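Carboxypeptidase A (Helicoverpa armigera, PDB 1JQG) probably acts as a zinc-dependent metallocarboxypeptidase, removing residues one at a time from the C-terminal end of peptide chains. Local coordinates at residues A[177-182]-A[216-221]. Sequence-based numbering, arbitrary orientation.
With ZN (zinc ion), chain B.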
loop_
_atom_site.group_PDB
_atom_site.type_symbol
_atom_site.label_atom_id
_atom_site.label_comp_id
_atom_site.label_asym_id
_atom_site.label_seq_id
_atom_site.Cartn_x
_atom_site.Cartn_y
_atom_site.Cartn_z
ATOM N N GLN A 177 5.766 6.025 2.291
ATOM C CA GLN A 177 5.955 5.263 1.049
ATOM C C GLN A 177 4.661 4.695 0.498
ATOM O O GLN A 177 3.731 4.450 1.213
ATOM C CB GLN A 177 6.915 4.077 1.200
ATOM C CG GLN A 177 6.504 3.079 2.278
ATOM C CD GLN A 177 7.485 1.935 2.415
ATOM O OE1 GLN A 177 8.660 2.230 2.629
ATOM N NE2 GLN A 177 7.007 0.693 2.285
ATOM N N SER A 178 4.635 4.394 -0.784
ATOM C CA SER A 178 3.485 3.848 -1.451
ATOM C C SER A 178 3.885 2.938 -2.611
ATOM O O SER A 178 5.045 2.870 -2.952
ATOM C CB SER A 178 2.515 4.958 -1.935
ATOM O OG SER A 178 3.079 5.799 -2.919
ATOM N N LEU A 179 2.898 2.195 -3.122
ATOM C CA LEU A 179 3.093 1.307 -4.251
ATOM C C LEU A 179 4.015 0.127 -3.991
ATOM O O LEU A 179 4.549 -0.462 -4.897
ATOM C CB LEU A 179 3.514 2.090 -5.491
ATOM C CG LEU A 179 2.414 2.924 -6.185
ATOM C CD1 LEU A 179 2.914 3.590 -7.457
ATOM C CD2 LEU A 179 1.148 2.148 -6.518
ATOM N N LEU A 180 4.109 -0.336 -2.763
ATOM C CA LEU A 180 4.836 -1.533 -2.393
ATOM C C LEU A 180 4.158 -2.736 -3.080
ATOM O O LEU A 180 4.833 -3.619 -3.620
ATOM C CB LEU A 180 4.919 -1.677 -0.878
ATOM C CG LEU A 180 5.900 -2.716 -0.328
ATOM C CD1 LEU A 180 7.294 -2.351 -0.733
ATOM C CD2 LEU A 180 5.825 -2.929 1.173
ATOM N N HIS A 181 2.835 -2.761 -3.037
ATOM C CA HIS A 181 1.996 -3.669 -3.782
ATOM C C HIS A 181 1.503 -2.899 -5.009
ATOM O O HIS A 181 0.558 -2.078 -5.006
ATOM C CB HIS A 181 0.836 -4.141 -2.929
ATOM C CG HIS A 181 1.204 -5.168 -1.920
ATOM N ND1 HIS A 181 0.641 -5.347 -0.722
ATOM C CD2 HIS A 181 2.122 -6.164 -1.879
ATOM C CE1 HIS A 181 1.030 -6.281 0.075
ATOM N NE2 HIS A 181 1.993 -6.813 -0.668
ATOM N N CYS A 182 2.146 -3.128 -6.146
ATOM C CA CYS A 182 1.929 -2.400 -7.368
ATOM C C CYS A 182 0.536 -2.243 -7.890
ATOM O O CYS A 182 0.274 -1.272 -8.612
ATOM C CB CYS A 182 2.893 -3.041 -8.344
ATOM S SG CYS A 182 2.817 -4.812 -8.562
ATOM N N LEU A 216 8.809 8.192 -0.666
ATOM C CA LEU A 216 9.099 7.238 -1.744
ATOM C C LEU A 216 7.799 6.882 -2.480
ATOM O O LEU A 216 6.987 6.064 -2.027
ATOM C CB LEU A 216 9.775 5.981 -1.167
ATOM C CG LEU A 216 10.063 4.813 -2.105
ATOM C CD1 LEU A 216 11.026 5.163 -3.225
ATOM C CD2 LEU A 216 10.689 3.626 -1.381
ATOM N N PRO A 217 7.525 7.550 -3.601
ATOM C CA PRO A 217 6.305 7.360 -4.380
ATOM C C PRO A 217 6.116 5.945 -4.885
ATOM O O PRO A 217 5.045 5.345 -4.750
ATOM C CB PRO A 217 6.369 8.431 -5.424
ATOM C CG PRO A 217 7.339 9.470 -4.899
ATOM C CD PRO A 217 8.353 8.650 -4.130
ATOM N N VAL A 218 7.035 5.382 -5.660
ATOM C CA VAL A 218 6.974 4.096 -6.288
ATOM C C VAL A 218 7.987 3.109 -5.716
ATOM O O VAL A 218 9.121 2.970 -6.133
ATOM C CB VAL A 218 7.199 4.174 -7.812
ATOM C CG1 VAL A 218 6.809 2.843 -8.456
ATOM C CG2 VAL A 218 6.380 5.300 -8.414
ATOM N N ALA A 219 7.538 2.337 -4.714
ATOM C CA ALA A 219 8.387 1.379 -4.035
ATOM C C ALA A 219 8.604 0.093 -4.814
ATOM O O ALA A 219 9.632 -0.568 -4.571
ATOM C CB ALA A 219 7.821 1.053 -2.678
ATOM N N ASN A 220 7.752 -0.141 -5.794
ATOM C CA ASN A 220 7.808 -1.335 -6.631
ATOM C C ASN A 220 7.641 -1.001 -8.118
ATOM O O ASN A 220 6.621 -1.256 -8.745
ATOM C CB ASN A 220 6.702 -2.293 -6.158
ATOM C CG ASN A 220 6.759 -3.668 -6.803
ATOM O OD1 ASN A 220 5.793 -4.410 -6.619
ATOM N ND2 ASN A 220 7.806 -3.987 -7.534
ATOM N N PRO A 221 8.632 -0.379 -8.740
ATOM C CA PRO A 221 8.603 0.094 -10.115
ATOM C C PRO A 221 8.385 -0.972 -11.177
ATOM O O PRO A 221 7.554 -0.816 -12.094
ATOM C CB PRO A 221 9.928 0.834 -10.243
ATOM C CG PRO A 221 10.847 0.261 -9.244
ATOM C CD PRO A 221 9.934 -0.009 -8.071
HETATM ZN ZN ZN B . -1.000 -4.071 0.117
HETATM O O HOH W 1 -2.311 -5.319 1.759
#
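Ser178 grips the 216-221 segment with three hydrogen bonds. Its N donates to Leu216 O (3.1 Å), and its own O accepts from Ala219 N at 3.1 Å. The hydroxyl supplies the third: OG, lying between the backbone N and the carbonyl carbon (chi1 64°), donates to Pro217 O at 2.7 Å, tilted 18° from that carbonyl's plane. An alanine here would probably leave Pro217 O without its hydroxyl partner and the loop at Pro217 less firmly held. Leu179 lies beside the same oxygen, with CB, CG and CD1 all close to Pro217 O, and its CD1 reaches the methyls of Val218, 4.0 Å from CG2, the two side chains crossing obliquely. Leu180 sends CD1 to Ala219 CB, also at 4.0 Å, while that CB sits 3.3 Å from Ser178 O. Asn220, at the N-cap position before helix 221-228, brings CB to 3.1 Å from Leu179 O, so the helix start abuts the loop leading to the metal site. His181 turns away from this packing and binds zinc through ND1, with Glu184, His306 and a water; its NE2 is hydrogen-bonded to Asp252. The contact thus joins the ends of two neighbouring parallel strands, 173-178 and 212-216, in the mixed sheet of the M14 carboxypeptidase fold. Helix 187-200 packs on Ser178, Leu179 and Pro217, and helix 283-294 on Gln177, Leu180 and Leu216.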